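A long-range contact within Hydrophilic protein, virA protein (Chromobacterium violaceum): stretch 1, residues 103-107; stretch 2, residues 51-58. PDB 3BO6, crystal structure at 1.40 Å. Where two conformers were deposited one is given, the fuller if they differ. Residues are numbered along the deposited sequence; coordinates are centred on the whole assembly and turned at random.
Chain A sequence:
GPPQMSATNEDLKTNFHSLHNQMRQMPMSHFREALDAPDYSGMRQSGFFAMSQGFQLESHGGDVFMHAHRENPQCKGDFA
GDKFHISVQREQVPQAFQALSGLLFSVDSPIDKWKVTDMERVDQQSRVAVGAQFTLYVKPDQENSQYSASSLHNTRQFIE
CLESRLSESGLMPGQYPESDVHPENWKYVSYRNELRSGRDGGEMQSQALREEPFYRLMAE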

# COMPACT_ATOMS: atom_id res chain seq x y z
N LEU A 103 -3.70 11.72 2.64
CA LEU A 103 -2.83 11.08 1.66
C LEU A 103 -3.58 10.02 0.83
O LEU A 103 -3.43 9.96 -0.38
CB LEU A 103 -1.61 10.44 2.35
CG LEU A 103 -0.49 11.43 2.70
CD1 LEU A 103 0.45 10.86 3.77
CD2 LEU A 103 0.26 11.84 1.45
N LEU A 104 -4.38 9.19 1.49
CA LEU A 104 -5.00 8.08 0.78
C LEU A 104 -6.05 8.53 -0.23
O LEU A 104 -6.35 7.81 -1.19
CB LEU A 104 -5.61 7.08 1.76
CG LEU A 104 -4.60 6.28 2.60
CD1 LEU A 104 -5.31 5.48 3.69
CD2 LEU A 104 -3.80 5.35 1.69
N PHE A 105 -6.65 9.70 -0.00
CA PHE A 105 -7.61 10.28 -0.94
C PHE A 105 -7.01 11.39 -1.79
O PHE A 105 -7.72 12.08 -2.50
CB PHE A 105 -8.86 10.79 -0.20
CG PHE A 105 -9.73 9.70 0.35
CD1 PHE A 105 -9.63 9.33 1.68
CD2 PHE A 105 -10.66 9.06 -0.46
CE1 PHE A 105 -10.42 8.30 2.21
CE2 PHE A 105 -11.45 8.02 0.06
CZ PHE A 105 -11.34 7.66 1.39
N SER A 106 -5.70 11.58 -1.71
CA SER A 106 -5.06 12.69 -2.42
C SER A 106 -5.15 12.56 -3.94
O SER A 106 -4.94 11.47 -4.49
CB SER A 106 -3.59 12.78 -2.01
OG SER A 106 -2.88 13.74 -2.80
N VAL A 107 -5.39 13.68 -4.62
CA VAL A 107 -5.34 13.72 -6.08
C VAL A 107 -3.95 13.31 -6.60
O VAL A 107 -3.78 12.90 -7.76
CB VAL A 107 -5.68 15.14 -6.60
CG1 VAL A 107 -4.69 16.16 -6.05
CG2 VAL A 107 -5.70 15.17 -8.12
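Stretch 2 51-58: MSQGFQLE

Stretch 2 is a β-hairpin laid against the place where a helix ends. Met51 and Ser52 close one strand, a type I' turn runs from Ser52 to Phe55, and the chain returns as a second strand from Phe55 to Glu58. The hairpin is pinned by a reciprocal pair of backbone hydrogen bonds, Ser52 N to Phe55 O at 3.0 Å and Phe55 N to Ser52 O at 2.9 Å. Gln53 and Gly54 occupy the turn with positive phi; at the backbone angles of Gly54 a CB would be jammed against the carbonyl O of Gln53, so the conformation itself calls for glycine.

The receiving surface is short. Phe105 is the first residue to leave helical phi/psi, just as Ser106 N bonds back to Leu103 O at 3.1 Å. The two backbones come nearest at the turn, with the CA of Phe105 6.1 Å from the CA of Gln53.

Phe105 carries the contact, covering far more area than any other residue. Its chi1 is m, and although its CA-to-CB bond points sideways, the ring reaches along the hairpin to meet both strands. CD2 of Phe105 lies 3.7 Å from the backbone O of Ser52, and CE2 of Phe105 lies 3.7 Å from CD2 of Leu57, which sits at the ring edge.

Phe55, at the start of the returning strand, points toward stretch 1 and is the second major element. The edge of Phe105 is directed at the face of Phe55, with centroids 5.5 Å apart and planes at 79°; CD2 of Phe105 is 3.9 Å from CD1 of Phe55. The Phe55 ring also packs against the backbone at the end of the helix: its CE1 is 3.9 Å from the CA of Phe105, and its CZ is 3.5 Å from the O of Leu104. One aromatic side chain thus packs against both a ring and the backbone that bears it.

Gln53 adds a more exposed border. Its CB lies 3.6 Å from the O of Phe105, and its CG is 4.1 Å from the CB of Phe105. No direct hydrogen bond joins the stretches; instead a water donates to Gln53 O at 2.6 Å and to Phe105 O at 2.9 Å, linking two carbonyls that could not bond to each other.

Along the returning strand the directions alternate: Phe55 and Leu57 point toward stretch 1, Gln56 away. The design rule is compact: a tight hairpin presents apolar side chains from one strand face, a single aromatic after the helix engages them, and water serves the polar backbone at the margin.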

# COMPACT_ATOMS: atom_id res chain seq x y z
N MET A 51 -18.95 7.81 -2.74
CA MET A 51 -17.81 8.44 -3.41
C MET A 51 -17.17 9.52 -2.54
O MET A 51 -17.87 10.26 -1.83
CB MET A 51 -18.23 9.12 -4.71
CG MET A 51 -18.79 8.22 -5.79
SD MET A 51 -17.51 7.27 -6.63
CE MET A 51 -16.28 8.51 -7.04
N SER A 52 -15.85 9.62 -2.62
CA SER A 52 -15.14 10.78 -2.08
C SER A 52 -13.86 11.00 -2.86
O SER A 52 -13.10 10.06 -3.07
CB SER A 52 -14.84 10.59 -0.60
OG SER A 52 -14.21 11.76 -0.08
N GLN A 53 -13.62 12.24 -3.28
CA GLN A 53 -12.40 12.62 -3.98
C GLN A 53 -12.10 11.76 -5.20
O GLN A 53 -10.95 11.49 -5.52
CB GLN A 53 -11.21 12.58 -3.01
CG GLN A 53 -11.36 13.54 -1.83
CD GLN A 53 -11.13 14.99 -2.22
OE1 GLN A 53 -10.66 15.27 -3.32
NE2 GLN A 53 -11.44 15.91 -1.32
N GLY A 54 -13.16 11.31 -5.87
CA GLY A 54 -12.97 10.48 -7.06
C GLY A 54 -12.69 9.01 -6.79
O GLY A 54 -12.46 8.24 -7.73
N PHE A 55 -12.71 8.62 -5.51
CA PHE A 55 -12.58 7.21 -5.13
C PHE A 55 -13.98 6.63 -4.87
O PHE A 55 -14.78 7.22 -4.14
CB PHE A 55 -11.73 7.08 -3.85
CG PHE A 55 -10.24 7.24 -4.07
CD1 PHE A 55 -9.66 8.49 -4.20
CD2 PHE A 55 -9.42 6.12 -4.12
CE1 PHE A 55 -8.28 8.62 -4.40
CE2 PHE A 55 -8.06 6.24 -4.30
CZ PHE A 55 -7.49 7.48 -4.45
N GLN A 56 -14.29 5.51 -5.51
CA GLN A 56 -15.48 4.73 -5.19
C GLN A 56 -15.27 4.00 -3.88
O GLN A 56 -14.22 3.37 -3.69
CB GLN A 56 -15.74 3.72 -6.31
CG GLN A 56 -15.94 4.35 -7.68
CD GLN A 56 -16.28 3.35 -8.77
OE1 GLN A 56 -16.56 3.71 -9.91
NE2 GLN A 56 -16.27 2.07 -8.42
N LEU A 57 -16.25 4.08 -2.98
CA LEU A 57 -16.14 3.44 -1.67
C LEU A 57 -17.16 2.31 -1.53
O LEU A 57 -18.30 2.45 -1.98
CB LEU A 57 -16.38 4.45 -0.56
CG LEU A 57 -15.67 5.80 -0.67
CD1 LEU A 57 -16.07 6.70 0.51
CD2 LEU A 57 -14.16 5.59 -0.68
N GLU A 58 -16.76 1.23 -0.87
CA GLU A 58 -17.64 0.08 -0.68
C GLU A 58 -17.44 -0.52 0.69
O GLU A 58 -16.31 -0.72 1.13
CB GLU A 58 -17.37 -0.98 -1.74
CG GLU A 58 -17.48 -0.48 -3.17
CD GLU A 58 -16.72 -1.35 -4.14
OE1 GLU A 58 -17.07 -1.36 -5.34
OE2 GLU A 58 -15.77 -2.05 -3.71
O HOH W 1 -8.55 12.38 -5.26